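Local coordinates for protein aminotransferase, class I (Staphylococcus aureus, PDB 2O1B) that probably catalyses pyridoxal-5'-phosphate-dependent amino-group transfer between aspartate and 2-oxo acids, as a class I aminotransferase, at residues V123-C128 and V244-Y249; T215-D220 and P233-S238; Q354-E359 and T397-L402. All coordinates share one frame; numbering follows the deposited sequence.

Contact 1. Residues V123-C128 and V244-Y249; sequences VAVPTC and VAIEIY
Val125 and Ile246 reach toward each other tip to tip, and the meeting is made by a single methyl on each: Val125 CG2 stands 4.1 Å from Ile246 CD1. The same valine methyl is also approached by Ile248, whose CD1 lies 4.4 Å from Val125 CG2. The two isoleucine ends are themselves close, CD1 of Ile246 to CD1 of Ile248 being 4.3 Å, so the three methyls form a nearly equilateral triangle, with the valine seated against a pair of residues that are two apart on the strand and face the same way. Ile246 holds CG1 between its backbone N and its carbonyl carbon (chi1 55°), and its chain then runs out extended to CD1. On the helix, Val125 puts CG1 anti to the backbone N (chi1 175°), which leaves CG2 as the branch that meets the strand.

This is helix-on-sheet packing in the large domain of a fold-type I aminotransferase. Helix 118-129 lies against the mixed seven-stranded sheet, in which strand 245-250 runs parallel to strand 216-220 and antiparallel to strand 263-267. The backbones stay 10.0 Å apart at their nearest CA atoms, Val125 and Ile246, and only side chains bridge the gap. Val125 also packs on Val218 of strand 216-220 and on Leu184 and Tyr186 of strand 182-187, so it spans several strands of the sheet. The helix is kinked where Pro126, having no N-H to give, interrupts the turn-to-turn bonding, which resumes with Cys128 N to Ala124 O at 3.2 Å. Just after the proline, Thr127 O is hydrogen-bonded to Ser23 OG of the second subunit.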
loop_
_atom_site.group_PDB
_atom_site.type_symbol
_atom_site.label_atom_id
_atom_site.label_comp_id
_atom_site.label_asym_id
_atom_site.label_seq_id
_atom_site.Cartn_x
_atom_site.Cartn_y
_atom_site.Cartn_z
ATOM N N VAL A 123 7.418 -4.506 -5.917
ATOM C CA VAL A 123 8.526 -3.952 -5.112
ATOM C C VAL A 123 8.650 -4.641 -3.734
ATOM O O VAL A 123 9.700 -4.575 -3.096
ATOM C CB VAL A 123 8.528 -2.373 -5.015
ATOM C CG1 VAL A 123 8.409 -1.707 -6.397
ATOM C CG2 VAL A 123 7.453 -1.879 -4.127
ATOM N N ALA A 124 7.592 -5.328 -3.300
ATOM C CA ALA A 124 7.589 -6.057 -2.019
ATOM C C ALA A 124 8.317 -7.406 -2.072
ATOM O O ALA A 124 8.918 -7.830 -1.069
ATOM C CB ALA A 124 6.155 -6.231 -1.498
ATOM N N VAL A 125 8.301 -8.053 -3.243
ATOM C CA VAL A 125 8.807 -9.424 -3.390
ATOM C C VAL A 125 10.193 -9.644 -2.780
ATOM O O VAL A 125 10.375 -10.610 -2.048
ATOM C CB VAL A 125 8.794 -9.962 -4.871
ATOM C CG1 VAL A 125 9.445 -11.335 -4.935
ATOM C CG2 VAL A 125 7.369 -10.062 -5.427
ATOM N N PRO A 126 11.184 -8.779 -3.088
ATOM C CA PRO A 126 12.498 -9.095 -2.500
ATOM C C PRO A 126 12.505 -9.088 -0.975
ATOM O O PRO A 126 13.157 -9.939 -0.358
ATOM C CB PRO A 126 13.393 -7.991 -3.055
ATOM C CG PRO A 126 12.689 -7.557 -4.340
ATOM C CD PRO A 126 11.261 -7.590 -3.959
ATOM N N THR A 127 11.804 -8.132 -0.368
ATOM C CA THR A 127 11.719 -8.051 1.094
ATOM C C THR A 127 11.181 -9.365 1.664
ATOM O O THR A 127 11.655 -9.839 2.713
ATOM C CB THR A 127 10.844 -6.841 1.552
ATOM O OG1 THR A 127 11.603 -5.634 1.415
ATOM C CG2 THR A 127 10.408 -6.968 3.006
ATOM N N CYS A 128 10.219 -9.942 0.940
ATOM C CA CYS A 128 9.566 -11.194 1.316
ATOM C C CYS A 128 10.373 -12.458 1.075
ATOM O O CYS A 128 10.172 -13.447 1.776
ATOM C CB CYS A 128 8.243 -11.332 0.585
ATOM S SG CYS A 128 7.121 -10.023 0.989
ATOM N N VAL A 244 8.761 -22.783 -9.494
ATOM C CA VAL A 244 9.844 -21.792 -9.494
ATOM C C VAL A 244 9.351 -20.350 -9.439
ATOM O O VAL A 244 10.093 -19.467 -9.017
ATOM C CB VAL A 244 10.765 -21.916 -10.734
ATOM C CG1 VAL A 244 11.380 -23.305 -10.832
ATOM C CG2 VAL A 244 9.998 -21.555 -12.011
ATOM N N ALA A 245 8.117 -20.117 -9.873
ATOM C CA ALA A 245 7.667 -18.762 -10.178
ATOM C C ALA A 245 6.319 -18.344 -9.603
ATOM O O ALA A 245 5.448 -19.180 -9.318
ATOM C CB ALA A 245 7.646 -18.551 -11.691
ATOM N N ILE A 246 6.169 -17.027 -9.448
ATOM C CA ILE A 246 4.852 -16.399 -9.336
ATOM C C ILE A 246 4.680 -15.492 -10.533
ATOM O O ILE A 246 5.659 -15.037 -11.129
ATOM C CB ILE A 246 4.671 -15.549 -8.042
ATOM C CG1 ILE A 246 5.777 -14.491 -7.907
ATOM C CG2 ILE A 246 4.579 -16.447 -6.817
ATOM C CD1 ILE A 246 5.524 -13.453 -6.791
ATOM N N GLU A 247 3.427 -15.244 -10.889
ATOM C CA GLU A 247 3.103 -14.301 -11.938
ATOM C C GLU A 247 2.244 -13.193 -11.356
ATOM O O GLU A 247 1.330 -13.454 -10.582
ATOM C CB GLU A 247 2.346 -15.009 -13.029
ATOM C CG GLU A 247 2.182 -14.203 -14.286
ATOM C CD GLU A 247 1.923 -15.106 -15.431
ATOM O OE1 GLU A 247 0.779 -15.618 -15.540
ATOM O OE2 GLU A 247 2.878 -15.326 -16.200
ATOM N N ILE A 248 2.537 -11.956 -11.741
ATOM C CA ILE A 248 1.792 -10.802 -11.232
ATOM C C ILE A 248 0.991 -10.174 -12.379
ATOM O O ILE A 248 1.519 -9.898 -13.452
ATOM C CB ILE A 248 2.727 -9.822 -10.510
ATOM C CG1 ILE A 248 3.091 -10.405 -9.129
ATOM C CG2 ILE A 248 2.070 -8.443 -10.363
ATOM C CD1 ILE A 248 4.101 -9.647 -8.350
ATOM N N TYR A 249 -0.296 -10.007 -12.148
ATOM C CA TYR A 249 -1.230 -9.558 -13.172
ATOM C C TYR A 249 -1.912 -8.286 -12.690
ATOM O O TYR A 249 -2.327 -8.221 -11.531
ATOM C CB TYR A 249 -2.281 -10.645 -13.424
ATOM C CG TYR A 249 -3.135 -10.391 -14.650
ATOM C CD1 TYR A 249 -2.755 -10.898 -15.902
ATOM C CD2 TYR A 249 -4.311 -9.629 -14.570
ATOM C CE1 TYR A 249 -3.521 -10.638 -17.051
ATOM C CE2 TYR A 249 -5.085 -9.374 -15.706
ATOM C CZ TYR A 249 -4.675 -9.873 -16.941
ATOM O OH TYR A 249 -5.432 -9.613 -18.062
#

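Contact 2. Residues T215-D220 and P233-S238; sequences TKIVHD and PSILAS. With PLP (pyridoxal-5'-phosphate), chain B.
Ile235 carries the contact, laying two branches on two residues of strand 216-220. Its CD1 comes to 3.8 Å from Ile217 CG2, the two side chains crossing obliquely, while its CG2 lies 3.8 Å from His219 CB, at the root of the imidazole. CG1 stands anti to the backbone N (chi1 -166°), carrying CD1 along toward Ile217 and leaving CG2 for the histidine. This half is buried and close. Phe203 of helix 200-210 touches Ile235 too, and meets the His219 ring edge-to-face.

The segment loosens on both flanks of Ile235. Pro233 and Ala237 are partly exposed and make no close contact with the strand. Between them the backbone makes an ST turn, Leu236 N giving a bond to Ser234 OG at 3.1 Å with an N-H...O angle of 142°, followed by Ala237 N to Ser234 O.

Val218 points away from the loop, whereas Ile217 and His219 face it; one step past His219, Asp220 ends the strand at the cofactor. Its OD1 is 2.5 Å from PLP N1 and OD2 is 3.2 Å from the same nitrogen, and Tyr146 OH is hydrogen-bonded to OD1. A carboxylate at this nitrogen is the fold-type I arrangement, and it would favour a protonated pyridinium, strengthening the cofactor as an electron sink.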
loop_
_atom_site.group_PDB
_atom_site.type_symbol
_atom_site.label_atom_id
_atom_site.label_comp_id
_atom_site.label_asym_id
_atom_site.label_seq_id
_atom_site.Cartn_x
_atom_site.Cartn_y
_atom_site.Cartn_z
ATOM N N THR A 215 16.830 -20.339 -6.802
ATOM C CA THR A 215 16.462 -19.150 -7.570
ATOM C C THR A 215 14.974 -19.188 -7.926
ATOM O O THR A 215 14.492 -20.149 -8.530
ATOM C CB THR A 215 17.282 -19.006 -8.876
ATOM O OG1 THR A 215 18.665 -19.292 -8.638
ATOM C CG2 THR A 215 17.156 -17.593 -9.445
ATOM N N LYS A 216 14.255 -18.132 -7.566
ATOM C CA LYS A 216 12.847 -18.023 -7.931
ATOM C C LYS A 216 12.636 -16.942 -8.990
ATOM O O LYS A 216 13.460 -16.043 -9.145
ATOM C CB LYS A 216 11.973 -17.726 -6.711
ATOM C CG LYS A 216 12.344 -18.484 -5.440
ATOM C CD LYS A 216 12.946 -17.527 -4.431
ATOM C CE LYS A 216 13.916 -18.223 -3.488
ATOM N NZ LYS A 216 14.997 -17.279 -3.148
ATOM N N ILE A 217 11.507 -17.019 -9.689
ATOM C CA ILE A 217 11.205 -16.083 -10.754
ATOM C C ILE A 217 9.934 -15.317 -10.419
ATOM O O ILE A 217 8.959 -15.893 -9.909
ATOM C CB ILE A 217 11.027 -16.819 -12.115
ATOM C CG1 ILE A 217 12.333 -17.501 -12.539
ATOM C CG2 ILE A 217 10.513 -15.869 -13.207
ATOM C CD1 ILE A 217 12.174 -18.499 -13.664
ATOM N N VAL A 218 9.959 -14.017 -10.699
ATOM C CA VAL A 218 8.759 -13.198 -10.656
ATOM C C VAL A 218 8.517 -12.749 -12.072
ATOM O O VAL A 218 9.344 -12.051 -12.643
ATOM C CB VAL A 218 8.933 -11.933 -9.789
ATOM C CG1 VAL A 218 7.647 -11.089 -9.814
ATOM C CG2 VAL A 218 9.285 -12.313 -8.377
ATOM N N HIS A 219 7.390 -13.152 -12.643
ATOM C CA HIS A 219 7.043 -12.693 -13.977
ATOM C C HIS A 219 5.997 -11.587 -13.899
ATOM O O HIS A 219 4.920 -11.796 -13.353
ATOM C CB HIS A 219 6.568 -13.849 -14.877
ATOM C CG HIS A 219 6.148 -13.401 -16.245
ATOM N ND1 HIS A 219 6.972 -12.662 -17.068
ATOM C CD2 HIS A 219 4.985 -13.557 -16.918
ATOM C CE1 HIS A 219 6.330 -12.383 -18.190
ATOM N NE2 HIS A 219 5.123 -12.914 -18.124
ATOM N N ASP A 220 6.347 -10.417 -14.442
ATOM C CA ASP A 220 5.505 -9.212 -14.436
ATOM C C ASP A 220 4.657 -9.181 -15.707
ATOM O O ASP A 220 5.137 -8.848 -16.793
ATOM C CB ASP A 220 6.412 -7.979 -14.350
ATOM C CG ASP A 220 5.659 -6.660 -14.228
ATOM O OD1 ASP A 220 6.354 -5.622 -14.000
ATOM O OD2 ASP A 220 4.405 -6.636 -14.349
ATOM N N PRO A 233 1.734 -15.946 -23.479
ATOM C CA PRO A 233 1.674 -17.074 -22.564
ATOM C C PRO A 233 1.940 -16.708 -21.100
ATOM O O PRO A 233 2.696 -15.773 -20.809
ATOM C CB PRO A 233 2.787 -17.991 -23.078
ATOM C CG PRO A 233 3.764 -17.089 -23.643
ATOM C CD PRO A 233 3.024 -15.895 -24.185
ATOM N N SER A 234 1.318 -17.468 -20.201
ATOM C CA SER A 234 1.601 -17.391 -18.779
ATOM C C SER A 234 2.836 -18.250 -18.481
ATOM O O SER A 234 2.993 -19.319 -19.064
ATOM C CB SER A 234 0.401 -17.921 -17.992
ATOM O OG SER A 234 0.660 -17.943 -16.592
ATOM N N ILE A 235 3.697 -17.799 -17.572
ATOM C CA ILE A 235 4.799 -18.651 -17.105
ATOM C C ILE A 235 4.255 -19.868 -16.337
ATOM O O ILE A 235 4.894 -20.920 -16.288
ATOM C CB ILE A 235 5.818 -17.869 -16.236
ATOM C CG1 ILE A 235 7.113 -18.677 -16.062
ATOM C CG2 ILE A 235 5.193 -17.445 -14.873
ATOM C CD1 ILE A 235 8.279 -17.885 -15.457
ATOM N N LEU A 236 3.064 -19.720 -15.750
ATOM C CA LEU A 236 2.447 -20.804 -14.986
ATOM C C LEU A 236 1.776 -21.871 -15.850
ATOM O O LEU A 236 1.409 -22.927 -15.339
ATOM C CB LEU A 236 1.466 -20.264 -13.943
ATOM C CG LEU A 236 1.970 -19.234 -12.928
ATOM C CD1 LEU A 236 0.881 -18.985 -11.915
ATOM C CD2 LEU A 236 3.219 -19.701 -12.246
ATOM N N ALA A 237 1.625 -21.612 -17.150
ATOM C CA ALA A 237 1.090 -22.628 -18.072
ATOM C C ALA A 237 2.188 -23.557 -18.592
ATOM O O ALA A 237 1.906 -24.593 -19.204
ATOM C CB ALA A 237 0.335 -21.978 -19.228
ATOM N N SER A 238 3.440 -23.181 -18.363
ATOM C CA SER A 238 4.561 -24.070 -18.667
ATOM C C SER A 238 4.661 -25.119 -17.564
ATOM O O SER A 238 4.495 -24.796 -16.397
ATOM C CB SER A 238 5.866 -23.280 -18.769
ATOM O OG SER A 238 5.953 -22.574 -19.997
HETATM N N1 PLP B . 4.983 -3.541 -14.453
HETATM C C2 PLP B . 4.990 -3.064 -15.750
HETATM C C2A PLP B . 5.863 -3.732 -16.776
HETATM C C3 PLP B . 4.154 -1.993 -16.075
HETATM O O3 PLP B . 4.122 -1.488 -17.343
HETATM C C4 PLP B . 3.336 -1.414 -15.095
HETATM C C4A PLP B . 2.106 -0.693 -15.559
HETATM C C5 PLP B . 3.354 -1.898 -13.784
HETATM C C6 PLP B . 4.190 -2.969 -13.469
HETATM C C5A PLP B . 2.498 -1.271 -12.691
HETATM O O4P PLP B . 1.127 -1.602 -12.813
HETATM P P PLP B . 0.071 -1.188 -11.663
HETATM O O1P PLP B . -0.805 -0.056 -12.176
HETATM O O2P PLP B . 0.866 -0.755 -10.460
HETATM O O3P PLP B . -0.769 -2.399 -11.374
#

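Contact 3. Residues Q354-E359 and T397-L402; sequences QFLVQE and TELAYL
Phe355 is the first residue of 354-359 to touch 397-402 and carries the larger share of the contact, its ring meeting two leucines. Its CG is anti to the backbone N (chi1 179°), which sends the ring out from the helix toward Leu399 and Leu402. Leu399 sits at the ring's edge, with Leu399 CD2 3.6 Å from Phe355 CE2 and the other methyl also near the ring plane; the two side chains slide past each other in opposite directions. Leu402 and the phenylalanine come at each other from opposite directions, Leu402 CD1 ending 3.8 Å from Phe355 CE2. Tyr347 meets the phenylalanine ring edge-to-face.

Leu356 follows, and brings only its far end into play. Its CD2 reaches 3.5 Å from Leu399 CD1 as the two chains cross at a slant, so Leu399 divides its methyls between consecutive residues, CD2 mainly for the ring and CD1 mainly for the leucine. The pairing belongs to the smaller, C-terminal domain of the aminotransferase fold: helix 349-360 is here joined, side chain to side chain, to the tail of the chain just after helix 388-397. Leu399 and Leu402 can act together because they are three residues apart on a turn closed by Leu402 N to Leu399 O, 2.9 Å. Leu402 CG lies 3.8 Å above one face of the Tyr401 ring, offset toward the rim.

A turn beyond Phe355, Glu359 N bonds to Phe355 O at 2.8 Å and keeps the helix regular behind the ring. Just past this residue, Lys360 forms a salt bridge with Glu398 of the tail, a polar tie beside the apolar patch.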
loop_
_atom_site.group_PDB
_atom_site.type_symbol
_atom_site.label_atom_id
_atom_site.label_comp_id
_atom_site.label_asym_id
_atom_site.label_seq_id
_atom_site.Cartn_x
_atom_site.Cartn_y
_atom_site.Cartn_z
ATOM N N GLN A 354 15.153 15.506 -24.862
ATOM C CA GLN A 354 15.135 16.961 -24.786
ATOM C C GLN A 354 14.924 17.613 -26.158
ATOM O O GLN A 354 14.128 18.547 -26.279
ATOM C CB GLN A 354 16.388 17.489 -24.076
ATOM C CG GLN A 354 16.185 18.833 -23.369
ATOM C CD GLN A 354 15.180 18.790 -22.201
ATOM O OE1 GLN A 354 14.835 17.719 -21.673
ATOM N NE2 GLN A 354 14.715 19.966 -21.793
ATOM N N PHE A 355 15.607 17.103 -27.185
ATOM C CA PHE A 355 15.374 17.527 -28.573
ATOM C C PHE A 355 13.896 17.464 -28.976
ATOM O O PHE A 355 13.337 18.454 -29.453
ATOM C CB PHE A 355 16.217 16.678 -29.534
ATOM C CG PHE A 355 16.038 17.029 -30.994
ATOM C CD1 PHE A 355 16.733 18.094 -31.561
ATOM C CD2 PHE A 355 15.197 16.276 -31.807
ATOM C CE1 PHE A 355 16.585 18.413 -32.914
ATOM C CE2 PHE A 355 15.041 16.588 -33.158
ATOM C CZ PHE A 355 15.739 17.663 -33.709
ATOM N N LEU A 356 13.268 16.306 -28.775
ATOM C CA LEU A 356 11.873 16.103 -29.172
ATOM C C LEU A 356 10.877 17.025 -28.444
ATOM O O LEU A 356 9.938 17.543 -29.060
ATOM C CB LEU A 356 11.472 14.629 -29.020
ATOM C CG LEU A 356 12.076 13.599 -29.987
ATOM C CD1 LEU A 356 11.719 12.177 -29.571
ATOM C CD2 LEU A 356 11.602 13.852 -31.399
ATOM N N VAL A 357 11.082 17.241 -27.146
ATOM C CA VAL A 357 10.198 18.141 -26.382
ATOM C C VAL A 357 10.405 19.608 -26.777
ATOM O O VAL A 357 9.429 20.341 -26.990
ATOM C CB VAL A 357 10.270 17.912 -24.828
ATOM C CG1 VAL A 357 11.681 18.088 -24.290
ATOM C CG2 VAL A 357 9.326 18.853 -24.104
ATOM N N GLN A 358 11.672 20.013 -26.897
ATOM C CA GLN A 358 12.051 21.381 -27.280
ATOM C C GLN A 358 11.631 21.736 -28.705
ATOM O O GLN A 358 10.955 22.741 -28.927
ATOM C CB GLN A 358 13.565 21.573 -27.175
ATOM C CG GLN A 358 14.112 21.843 -25.779
ATOM C CD GLN A 358 15.589 22.261 -25.804
ATOM O OE1 GLN A 358 16.059 22.905 -26.753
ATOM N NE2 GLN A 358 16.325 21.896 -24.754
ATOM N N GLU A 359 12.058 20.921 -29.667
ATOM C CA GLU A 359 11.846 21.217 -31.085
ATOM C C GLU A 359 10.490 20.742 -31.589
ATOM O O GLU A 359 9.820 21.461 -32.321
ATOM C CB GLU A 359 12.964 20.626 -31.960
ATOM C CG GLU A 359 14.396 20.855 -31.451
ATOM C CD GLU A 359 14.779 22.320 -31.312
ATOM O OE1 GLU A 359 14.335 23.150 -32.141
ATOM O OE2 GLU A 359 15.543 22.636 -30.369
ATOM N N THR A 397 8.705 11.559 -38.602
ATOM C CA THR A 397 9.233 11.211 -39.932
ATOM C C THR A 397 10.018 12.361 -40.574
ATOM O O THR A 397 10.925 12.133 -41.378
ATOM C CB THR A 397 8.121 10.739 -40.894
ATOM O OG1 THR A 397 7.109 11.744 -40.993
ATOM C CG2 THR A 397 7.497 9.454 -40.403
ATOM N N GLU A 398 9.663 13.593 -40.214
ATOM C CA GLU A 398 10.408 14.783 -40.622
ATOM C C GLU A 398 11.876 14.707 -40.173
ATOM O O GLU A 398 12.746 15.367 -40.748
ATOM C CB GLU A 398 9.731 16.039 -40.059
ATOM C CG GLU A 398 10.174 17.361 -40.688
ATOM C CD GLU A 398 11.378 18.007 -39.991
ATOM O OE1 GLU A 398 11.729 17.596 -38.865
ATOM O OE2 GLU A 398 11.968 18.938 -40.567
ATOM N N LEU A 399 12.141 13.886 -39.162
ATOM C CA LEU A 399 13.479 13.769 -38.581
ATOM C C LEU A 399 14.324 12.673 -39.229
ATOM O O LEU A 399 15.417 12.365 -38.753
ATOM C CB LEU A 399 13.384 13.550 -37.067
ATOM C CG LEU A 399 12.615 14.602 -36.257
ATOM C CD1 LEU A 399 12.407 14.118 -34.829
ATOM C CD2 LEU A 399 13.345 15.946 -36.291
ATOM N N ALA A 400 13.816 12.104 -40.321
ATOM C CA ALA A 400 14.512 11.043 -41.065
ATOM C C ALA A 400 15.953 11.414 -41.429
ATOM O O ALA A 400 16.840 10.559 -41.410
ATOM C CB ALA A 400 13.731 10.684 -42.324
ATOM N N TYR A 401 16.172 12.691 -41.755
ATOM C CA TYR A 401 17.501 13.198 -42.097
ATOM C C TYR A 401 18.537 12.978 -40.980
ATOM O O TYR A 401 19.732 12.884 -41.252
ATOM C CB TYR A 401 17.427 14.679 -42.516
ATOM C CG TYR A 401 17.229 15.655 -41.375
ATOM C CD1 TYR A 401 18.322 16.247 -40.742
ATOM C CD2 TYR A 401 15.950 15.981 -40.924
ATOM C CE1 TYR A 401 18.149 17.139 -39.685
ATOM C CE2 TYR A 401 15.762 16.873 -39.861
ATOM C CZ TYR A 401 16.871 17.448 -39.249
ATOM O OH TYR A 401 16.701 18.325 -38.199
ATOM N N LEU A 402 18.076 12.891 -39.732
ATOM C CA LEU A 402 18.978 12.723 -38.593
ATOM C C LEU A 402 19.592 11.326 -38.560
ATOM O O LEU A 402 20.656 11.123 -37.984
ATOM C CB LEU A 402 18.252 13.009 -37.276
ATOM C CG LEU A 402 17.915 14.466 -36.942
ATOM C CD1 LEU A 402 17.004 14.540 -35.748
ATOM C CD2 LEU A 402 19.164 15.295 -36.686
#

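Contacts 1 and 2 are neighbours in the large domain, their centres 10 Å apart, and share adjacent strands: Ile248 N lies 2.9 Å from His219 O, a probable hydrogen bond. Glu247, turned to the other face from the isoleucines of contact 1, puts OE1 2.6 Å from Ser234 OG, tying that strand to the loop of contact 2. Contact 2 reaches the cofactor through Asp220, while in contact 1 the side chain of Ile248 comes within about 7 Å of a bound PLP. Contact 3 stands apart, its centre 39 Å from either of the others and its nearest atoms about 24 Å from contact 2, across the centre of the chain.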